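Local coordinates for protein sorbitol-6-phosphate dehydrogenase (Erwinia amylovora CFBP1430, PDB 5O3Z) that catalyses the NAD-dependent oxidation of sorbitol 6-phosphate to fructose 6-phosphate, as a member of the short-chain dehydrogenase/reductase family, at residues A[21-26]-A[31-36]; A[45-50]-A[57-62]; A[78-83]-A[131-136]. One frame throughout, in Å; residues are numbered along the deposited sequence.

Contact 1: residues A[21-26]-A[31-36]; sequences FLCEGL and YHVAVA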
loop_
_atom_site.group_PDB
_atom_site.type_symbol
_atom_site.label_atom_id
_atom_site.label_comp_id
_atom_site.label_asym_id
_atom_site.label_seq_id
_atom_site.Cartn_x
_atom_site.Cartn_y
_atom_site.Cartn_z
ATOM N N PHE A 21 11.506 10.215 27.071
ATOM C CA PHE A 21 11.006 8.915 27.458
ATOM C C PHE A 21 11.764 7.803 26.779
ATOM O O PHE A 21 12.038 6.818 27.435
ATOM C CB PHE A 21 9.517 8.811 27.143
ATOM C CG PHE A 21 8.849 7.568 27.693
ATOM C CD1 PHE A 21 8.966 6.335 27.035
ATOM C CD2 PHE A 21 8.048 7.643 28.842
ATOM C CE1 PHE A 21 8.342 5.192 27.553
ATOM C CE2 PHE A 21 7.396 6.516 29.344
ATOM C CZ PHE A 21 7.530 5.298 28.699
ATOM N N LEU A 22 12.098 7.919 25.476
ATOM C CA LEU A 22 12.840 6.853 24.818
ATOM C C LEU A 22 14.253 6.723 25.359
ATOM O O LEU A 22 14.768 5.616 25.440
ATOM C CB LEU A 22 12.883 7.041 23.306
ATOM C CG LEU A 22 11.557 6.996 22.572
ATOM C CD1 LEU A 22 11.785 7.452 21.122
ATOM C CD2 LEU A 22 11.000 5.566 22.592
ATOM N N CYS A 23 14.892 7.869 25.678
ATOM C CA CYS A 23 16.254 7.844 26.304
ATOM C C CYS A 23 16.244 7.047 27.619
ATOM O O CYS A 23 17.094 6.209 27.847
ATOM C CB CYS A 23 16.751 9.277 26.566
ATOM S SG CYS A 23 17.220 10.164 25.060
ATOM N N GLU A 24 15.258 7.302 28.453
ATOM C CA GLU A 24 15.170 6.598 29.759
ATOM C C GLU A 24 14.904 5.100 29.573
ATOM O O GLU A 24 15.525 4.203 30.217
ATOM C CB GLU A 24 14.062 7.187 30.594
ATOM C CG GLU A 24 14.262 8.664 30.836
ATOM C CD GLU A 24 13.493 9.211 32.024
ATOM O OE1 GLU A 24 13.300 8.483 33.020
ATOM O OE2 GLU A 24 13.111 10.385 31.975
ATOM N N GLY A 25 14.006 4.833 28.627
ATOM C CA GLY A 25 13.626 3.479 28.285
ATOM C C GLY A 25 14.773 2.703 27.712
ATOM O O GLY A 25 14.921 1.541 28.001
ATOM N N LEU A 26 15.619 3.351 26.898
ATOM C CA LEU A 26 16.798 2.713 26.369
ATOM C C LEU A 26 17.881 2.470 27.428
ATOM O O LEU A 26 18.636 1.521 27.342
ATOM C CB LEU A 26 17.387 3.539 25.248
ATOM C CG LEU A 26 16.556 3.517 23.944
ATOM C CD1 LEU A 26 16.918 4.719 23.091
ATOM C CD2 LEU A 26 16.879 2.260 23.184
ATOM N N TYR A 31 21.098 0.143 27.336
ATOM C CA TYR A 31 21.899 0.959 26.403
ATOM C C TYR A 31 22.690 2.079 27.139
ATOM O O TYR A 31 22.187 2.719 28.085
ATOM C CB TYR A 31 21.008 1.575 25.264
ATOM C CG TYR A 31 20.454 0.592 24.167
ATOM C CD1 TYR A 31 19.272 -0.135 24.362
ATOM C CD2 TYR A 31 21.088 0.470 22.925
ATOM C CE1 TYR A 31 18.778 -0.964 23.364
ATOM C CE2 TYR A 31 20.620 -0.368 21.938
ATOM C CZ TYR A 31 19.469 -1.105 22.177
ATOM O OH TYR A 31 19.018 -1.911 21.171
ATOM N N HIS A 32 23.866 2.385 26.618
ATOM C CA HIS A 32 24.469 3.731 26.848
ATOM C C HIS A 32 23.777 4.732 25.918
ATOM O O HIS A 32 23.519 4.419 24.763
ATOM C CB HIS A 32 25.955 3.721 26.583
ATOM C CG HIS A 32 26.744 3.147 27.709
ATOM N ND1 HIS A 32 26.826 1.788 27.945
ATOM C CD2 HIS A 32 27.518 3.748 28.647
ATOM C CE1 HIS A 32 27.609 1.586 28.998
ATOM N NE2 HIS A 32 28.040 2.761 29.435
ATOM N N VAL A 33 23.433 5.894 26.434
ATOM C CA VAL A 33 22.585 6.809 25.689
ATOM C C VAL A 33 23.314 8.137 25.468
ATOM O O VAL A 33 23.868 8.722 26.412
ATOM C CB VAL A 33 21.231 7.029 26.357
ATOM C CG1 VAL A 33 20.361 7.962 25.513
ATOM C CG2 VAL A 33 20.502 5.691 26.551
ATOM N N ALA A 34 23.358 8.562 24.204
ATOM C CA ALA A 34 23.748 9.929 23.829
ATOM C C ALA A 34 22.460 10.742 23.626
ATOM O O ALA A 34 21.731 10.500 22.650
ATOM C CB ALA A 34 24.598 9.891 22.579
ATOM N N VAL A 35 22.138 11.611 24.588
ATOM C CA VAL A 35 20.965 12.525 24.561
ATOM C C VAL A 35 21.346 13.797 23.763
ATOM O O VAL A 35 22.131 14.660 24.299
ATOM C CB VAL A 35 20.486 12.898 25.971
ATOM C CG1 VAL A 35 19.195 13.715 25.979
ATOM C CG2 VAL A 35 20.337 11.620 26.814
ATOM N N ALA A 36 20.832 13.899 22.513
ATOM C CA ALA A 36 21.172 15.004 21.590
ATOM C C ALA A 36 19.965 15.930 21.434
ATOM O O ALA A 36 18.836 15.485 21.139
ATOM C CB ALA A 36 21.677 14.463 20.270
#

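Contact 2: residues A[45-50]-A[57-62]; sequences RLADTI and GRAYGF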
loop_
_atom_site.group_PDB
_atom_site.type_symbol
_atom_site.label_atom_id
_atom_site.label_comp_id
_atom_site.label_asym_id
_atom_site.label_seq_id
_atom_site.Cartn_x
_atom_site.Cartn_y
_atom_site.Cartn_z
ATOM N N ARG A 45 20.851 17.562 31.656
ATOM C CA ARG A 45 20.102 17.203 32.859
ATOM C C ARG A 45 19.384 15.832 32.818
ATOM O O ARG A 45 19.258 15.130 33.849
ATOM C CB ARG A 45 19.029 18.252 33.080
ATOM C CG ARG A 45 18.237 18.109 34.360
ATOM C CD ARG A 45 16.894 18.805 34.230
ATOM N NE ARG A 45 16.976 19.803 33.156
ATOM C CZ ARG A 45 17.263 21.091 33.301
ATOM N NH1 ARG A 45 17.474 21.602 34.501
ATOM N NH2 ARG A 45 17.349 21.872 32.226
ATOM N N LEU A 46 18.858 15.470 31.640
ATOM C CA LEU A 46 18.271 14.171 31.478
ATOM C C LEU A 46 19.377 13.166 31.567
ATOM O O LEU A 46 19.200 12.182 32.228
ATOM C CB LEU A 46 17.517 14.029 30.112
ATOM C CG LEU A 46 16.868 12.663 29.905
ATOM C CD1 LEU A 46 15.709 12.498 30.864
ATOM C CD2 LEU A 46 16.363 12.493 28.491
ATOM N N ALA A 47 20.536 13.394 30.944
ATOM C CA ALA A 47 21.640 12.476 31.084
ATOM C C ALA A 47 22.122 12.325 32.556
ATOM O O ALA A 47 22.622 11.273 32.941
ATOM C CB ALA A 47 22.811 12.904 30.220
ATOM N N ASP A 48 22.009 13.396 33.327
ATOM C CA ASP A 48 22.405 13.380 34.766
ATOM C C ASP A 48 21.396 12.487 35.506
ATOM O O ASP A 48 21.775 11.594 36.221
ATOM C CB ASP A 48 22.352 14.814 35.376
ATOM C CG ASP A 48 23.598 15.690 35.012
ATOM O OD1 ASP A 48 24.614 15.184 34.471
ATOM O OD2 ASP A 48 23.560 16.911 35.310
ATOM N N THR A 49 20.116 12.743 35.320
ATOM C CA THR A 49 19.061 11.823 35.812
ATOM C C THR A 49 19.353 10.345 35.493
ATOM O O THR A 49 19.324 9.472 36.362
ATOM C CB THR A 49 17.729 12.229 35.200
ATOM O OG1 THR A 49 17.437 13.564 35.620
ATOM C CG2 THR A 49 16.583 11.264 35.598
ATOM N N ILE A 50 19.658 10.053 34.239
ATOM C CA ILE A 50 20.030 8.684 33.836
ATOM C C ILE A 50 21.297 8.200 34.557
ATOM O O ILE A 50 21.320 7.081 35.069
ATOM C CB ILE A 50 20.115 8.546 32.287
ATOM C CG1 ILE A 50 18.679 8.573 31.718
ATOM C CG2 ILE A 50 20.890 7.278 31.844
ATOM C CD1 ILE A 50 18.551 9.329 30.425
ATOM N N GLY A 57 28.603 7.889 33.502
ATOM C CA GLY A 57 29.113 7.584 32.153
ATOM C C GLY A 57 28.156 6.694 31.364
ATOM O O GLY A 57 28.521 6.174 30.322
ATOM N N ARG A 58 26.936 6.536 31.865
ATOM C CA ARG A 58 25.917 5.791 31.131
ATOM C C ARG A 58 25.312 6.640 30.031
ATOM O O ARG A 58 25.157 6.152 28.899
ATOM C CB ARG A 58 24.806 5.305 32.031
ATOM C CG ARG A 58 23.824 4.397 31.284
ATOM C CD ARG A 58 23.505 3.192 32.105
ATOM N NE ARG A 58 23.851 1.940 31.480
ATOM C CZ ARG A 58 23.252 0.790 31.776
ATOM N NH1 ARG A 58 23.627 -0.325 31.155
ATOM N NH2 ARG A 58 22.314 0.736 32.714
ATOM N N ALA A 59 24.983 7.877 30.401
ATOM C CA ALA A 59 24.456 8.905 29.500
ATOM C C ALA A 59 25.312 10.225 29.447
ATOM O O ALA A 59 25.826 10.698 30.490
ATOM C CB ALA A 59 23.048 9.224 29.889
ATOM N N TYR A 60 25.459 10.787 28.250
ATOM C CA TYR A 60 25.983 12.164 28.036
ATOM C C TYR A 60 25.003 12.985 27.198
ATOM O O TYR A 60 24.305 12.450 26.292
ATOM C CB TYR A 60 27.327 12.149 27.333
ATOM C CG TYR A 60 28.422 11.649 28.210
ATOM C CD1 TYR A 60 28.650 10.260 28.359
ATOM C CD2 TYR A 60 29.232 12.548 28.944
ATOM C CE1 TYR A 60 29.660 9.778 29.201
ATOM C CE2 TYR A 60 30.237 12.064 29.794
ATOM C CZ TYR A 60 30.446 10.699 29.918
ATOM O OH TYR A 60 31.441 10.269 30.742
ATOM N N GLY A 61 24.895 14.267 27.534
ATOM C CA GLY A 61 24.058 15.212 26.796
ATOM C C GLY A 61 24.883 15.957 25.743
ATOM O O GLY A 61 26.050 16.349 26.003
ATOM N N PHE A 62 24.293 16.181 24.573
ATOM C CA PHE A 62 24.968 16.891 23.458
ATOM C C PHE A 62 24.000 17.888 22.850
ATOM O O PHE A 62 22.812 17.647 22.861
ATOM C CB PHE A 62 25.369 15.945 22.363
ATOM C CG PHE A 62 26.345 14.897 22.789
ATOM C CD1 PHE A 62 25.896 13.787 23.505
ATOM C CD2 PHE A 62 27.681 14.960 22.434
ATOM C CE1 PHE A 62 26.760 12.797 23.872
ATOM C CE2 PHE A 62 28.568 13.981 22.851
ATOM C CZ PHE A 62 28.102 12.883 23.545
#

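Contact 3: residues A[78-83]-A[131-136]; sequences AVDETF and MIRDGI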
loop_
_atom_site.group_PDB
_atom_site.type_symbol
_atom_site.label_atom_id
_atom_site.label_comp_id
_atom_site.label_asym_id
_atom_site.label_seq_id
_atom_site.Cartn_x
_atom_site.Cartn_y
_atom_site.Cartn_z
ATOM N N ALA A 78 31.606 14.093 18.480
ATOM C CA ALA A 78 31.448 14.125 19.917
ATOM C C ALA A 78 30.988 12.791 20.513
ATOM O O ALA A 78 31.520 12.297 21.523
ATOM C CB ALA A 78 30.472 15.226 20.293
ATOM N N VAL A 79 30.002 12.165 19.886
ATOM C CA VAL A 79 29.568 10.860 20.343
ATOM C C VAL A 79 30.666 9.829 20.184
ATOM O O VAL A 79 30.827 9.025 21.078
ATOM C CB VAL A 79 28.260 10.377 19.601
ATOM C CG1 VAL A 79 27.903 8.965 20.013
ATOM C CG2 VAL A 79 27.083 11.283 19.917
ATOM N N ASP A 80 31.431 9.845 19.085
ATOM C CA ASP A 80 32.485 8.866 18.858
ATOM C C ASP A 80 33.580 9.073 19.885
ATOM O O ASP A 80 33.995 8.124 20.530
ATOM C CB ASP A 80 33.078 9.018 17.469
ATOM C CG ASP A 80 34.105 7.950 17.130
ATOM O OD1 ASP A 80 34.035 6.772 17.590
ATOM O OD2 ASP A 80 34.953 8.241 16.297
ATOM N N GLU A 81 34.034 10.310 20.054
ATOM C CA GLU A 81 35.028 10.636 21.111
ATOM C C GLU A 81 34.581 10.065 22.451
ATOM O O GLU A 81 35.369 9.405 23.132
ATOM C CB GLU A 81 35.171 12.161 21.328
ATOM C CG GLU A 81 35.713 13.008 20.164
ATOM C CD GLU A 81 35.277 14.496 20.251
ATOM O OE1 GLU A 81 34.914 15.006 21.352
ATOM O OE2 GLU A 81 35.286 15.182 19.204
ATOM N N THR A 82 33.306 10.305 22.812
ATOM C CA THR A 82 32.726 9.929 24.097
ATOM C C THR A 82 32.478 8.400 24.366
ATOM O O THR A 82 32.931 7.868 25.411
ATOM C CB THR A 82 31.435 10.738 24.313
ATOM O OG1 THR A 82 31.734 12.130 24.198
ATOM C CG2 THR A 82 30.772 10.468 25.684
ATOM N N PHE A 83 31.753 7.701 23.478
ATOM C CA PHE A 83 31.482 6.273 23.626
ATOM C C PHE A 83 32.296 5.397 22.738
ATOM O O PHE A 83 32.276 4.221 22.915
ATOM C CB PHE A 83 29.996 5.935 23.382
ATOM C CG PHE A 83 29.041 6.704 24.235
ATOM C CD1 PHE A 83 28.769 6.303 25.536
ATOM C CD2 PHE A 83 28.415 7.833 23.751
ATOM C CE1 PHE A 83 27.870 6.996 26.324
ATOM C CE2 PHE A 83 27.535 8.560 24.553
ATOM C CZ PHE A 83 27.247 8.119 25.829
ATOM N N MET A 131 28.940 3.409 11.772
ATOM C CA MET A 131 28.495 2.028 11.937
ATOM C C MET A 131 29.266 1.171 10.970
ATOM O O MET A 131 29.686 0.057 11.312
ATOM C CB MET A 131 26.977 1.909 11.660
ATOM C CG MET A 131 26.140 2.281 12.816
ATOM S SD MET A 131 24.412 2.411 12.258
ATOM C CE MET A 131 23.666 3.288 13.605
ATOM N N ILE A 132 29.441 1.690 9.765
ATOM C CA ILE A 132 30.225 1.077 8.731
ATOM C C ILE A 132 31.692 0.929 9.086
ATOM O O ILE A 132 32.283 -0.159 8.899
ATOM C CB ILE A 132 30.088 1.852 7.406
ATOM C CG1 ILE A 132 28.666 1.614 6.869
ATOM C CG2 ILE A 132 31.092 1.416 6.340
ATOM C CD1 ILE A 132 28.257 2.626 5.826
ATOM N N ARG A 133 32.265 1.997 9.604
ATOM C CA ARG A 133 33.693 2.026 9.969
ATOM C C ARG A 133 34.022 0.932 10.939
ATOM O O ARG A 133 34.952 0.213 10.715
ATOM C CB ARG A 133 34.053 3.356 10.635
ATOM C CG ARG A 133 35.561 3.547 10.877
ATOM C CD ARG A 133 35.802 4.665 11.886
ATOM N NE ARG A 133 35.300 4.329 13.217
ATOM C CZ ARG A 133 35.054 5.203 14.208
ATOM N NH1 ARG A 133 35.272 6.498 14.040
ATOM N NH2 ARG A 133 34.582 4.791 15.384
ATOM N N ASP A 134 33.231 0.830 12.001
ATOM C CA ASP A 134 33.438 -0.153 13.075
ATOM C C ASP A 134 32.804 -1.499 12.862
ATOM O O ASP A 134 32.719 -2.267 13.802
ATOM C CB ASP A 134 32.860 0.391 14.392
ATOM C CG ASP A 134 33.696 1.514 14.973
ATOM O OD1 ASP A 134 34.803 1.704 14.413
ATOM O OD2 ASP A 134 33.250 2.186 15.961
ATOM N N GLY A 135 32.316 -1.795 11.670
ATOM C CA GLY A 135 31.629 -3.088 11.422
ATOM C C GLY A 135 30.393 -3.467 12.244
ATOM O O GLY A 135 30.174 -4.637 12.533
ATOM N N ILE A 136 29.579 -2.496 12.634
ATOM C CA ILE A 136 28.422 -2.703 13.494
ATOM C C ILE A 136 27.147 -2.979 12.605
ATOM O O ILE A 136 26.934 -2.334 11.549
ATOM C CB ILE A 136 28.227 -1.467 14.429
ATOM C CG1 ILE A 136 29.327 -1.468 15.487
ATOM C CG2 ILE A 136 26.902 -1.520 15.135
ATOM C CD1 ILE A 136 29.554 -0.143 16.152
#

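Contact 1: residues A[21-26]-A[31-36]
Leu26 lays its CD2 methyl over one face of the Tyr31 ring, a CH-pi contact in which the methyl carbon of Leu26 stands 4.0 Å from the Tyr31 ring centroid and 27° off the normal. CD2 is therefore displaced from the ring centre, toward CD1 and CE1; the closest approach is 3.6 Å, from Leu26 CD2 to Tyr31 CD1. The same two residues are also tied through the backbone: Tyr31 N donates to Leu26 O over 2.8 Å. Tyr31 CG lies anti to its carbonyl carbon (chi1 -71°), which keeps the ring beside its own backbone N; Leu26 O meets the edge of the ring in its plane while CD2 covers the face.

One turn earlier on the helix, Cys23 SG rests on two valine methyls of the strand at once, 3.9 Å from Val33 CG1 and 3.9 Å from Val35 CG2. Both branches of Val33 are used: with CG1 directed to the sulfur, CG2 rests against both Cys23 O and Leu26 CB, the latter 4.0 Å from Val33 CG2. The backbones run almost antiparallel, the axes of segments 21-26 and 32-36 approaching to 8.4 Å at 162°.

This is the helix-to-second-strand return of the right-handed beta-alpha-beta crossover that opens the Rossmann fold, formed by strand 8-12, helix 17-28 and strand 32-37. The contact is completed on strand 8-12, where Val11 receives both Cys23 and Leu26. Helix 40-54 closes the far end, with Leu46 touching Cys23 and Val35, and helix 231-242 meets Tyr31 through Ala242.

Contact 2: residues A[45-50]-A[57-62]
On the helix whose Ala47 and Ile50 pack against Ala59, the carbonyl oxygen Arg45 O is gripped twice by one residue. Thr49 N reaches Arg45 O at 2.9 Å in the ordinary helical bond, and Thr49 OG1 donates to Arg45 O at 3.0 Å from the opposite face of the carbonyl plane, so the hydroxyl folds back onto its own helix.

The interface with the strand is made of small groups. Ala47 CB meets Ala59 CB at 3.7 Å and also sits 3.7 Å from Gly61 N, directly over the strand backbone. Ile50 holds CG2 anti to its backbone N (chi1 -73° for CG1), and this branch presses on Ala59 CB at 3.5 Å. Ile50 also crosses Arg58 at about a right angle, touching only the aliphatic CG before the arginine chain turns away.

Alanine and glycine at these positions match the closeness of the axes, 6.6 Å apart and antiparallel at 178°, in the helix-to-strand return of the next beta-alpha-beta unit. Between segments 45-50 and 57-62 the contact is thus van der Waals packing of small apolar groups; a polar tie from helix to strand comes one residue beyond, where Asn51 OD1 accepts from Ala59 N.

Contact 3: residues A[78-83]-A[131-136]
A three-residue salt-bridge network joins helix 69-83 to the C-terminal end of helix 106-133: Asp80 on the first, Arg133 in the last turn of the second and Asp134 just after it. The Arg133 guanidinium presents two adjoining edges to the two carboxylates and grips each with two nitrogens. Toward Asp80 it works end-on, with Arg133 NH1 2.9 Å from Asp80 OD2 and Arg133 NH2 3.0 Å from Asp80 OD1. Both hydrogen bonds are nearly straight (N-H...O 172° at OD2), and both oxygens lie close to the guanidinium plane. Relative to the Asp80 carboxylate the fit is less flat: the nitrogens come from above the carboxylate plane, and the two planes are 40° apart.

Toward its neighbour the arginine works side-on. Arg133 NE bonds Asp134 OD1 at 2.9 Å, and Arg133 NH2 bonds Asp134 OD2 at 3.0 Å, so NH2 serves both acids. A bend at chi3 (66°) in an otherwise extended chain turns the guanidinium so that its NE side faces the adjoining carboxylate while its end faces Asp80, which comes to meet it from the opposite direction.

Asp134 is the first residue beyond the helix, which ends in a Schellman motif with Gly135 (positive phi) as C-prime: Ile136 N bonds Met131 O at 2.9 Å and Gly135 N bonds Ile132 O at 3.2 Å. On another face of this helix end, Ile132 packs on Thr102 of a neighbouring subunit.

Two acids lie near one base, with Asp80 OD1 4.9 Å from Asp134 OD2. Their mutual repulsion is probably offset by the shared cation, and four charge-assisted hydrogen bonds should hold the guanidinium's orientation firmly, although Arg133 itself is exposed at the surface.

Overall arrangement
Contacts 1 and 2 are successive returns from helix to strand in one Rossmann-type sheet, with centres about 8 Å apart. Their strands are hydrogen-bonded neighbours, probably through Val35 O to Phe62 N at 2.7 Å. Contact 3 lies farther off, its centre about 16 Å from that of contact 1 and 18 Å from that of contact 2, yet helix 69-83 covers the other face of the same strands: Phe83 CE2 comes 3.8 Å from Ala34 CB, and Thr82 CG2 3.4 Å from Tyr60 CD1. Contact 3 then carries this layer across to helix 106-133. The three contacts thus join helices 17-28 and 40-54, the sheet, and the helices on its other face.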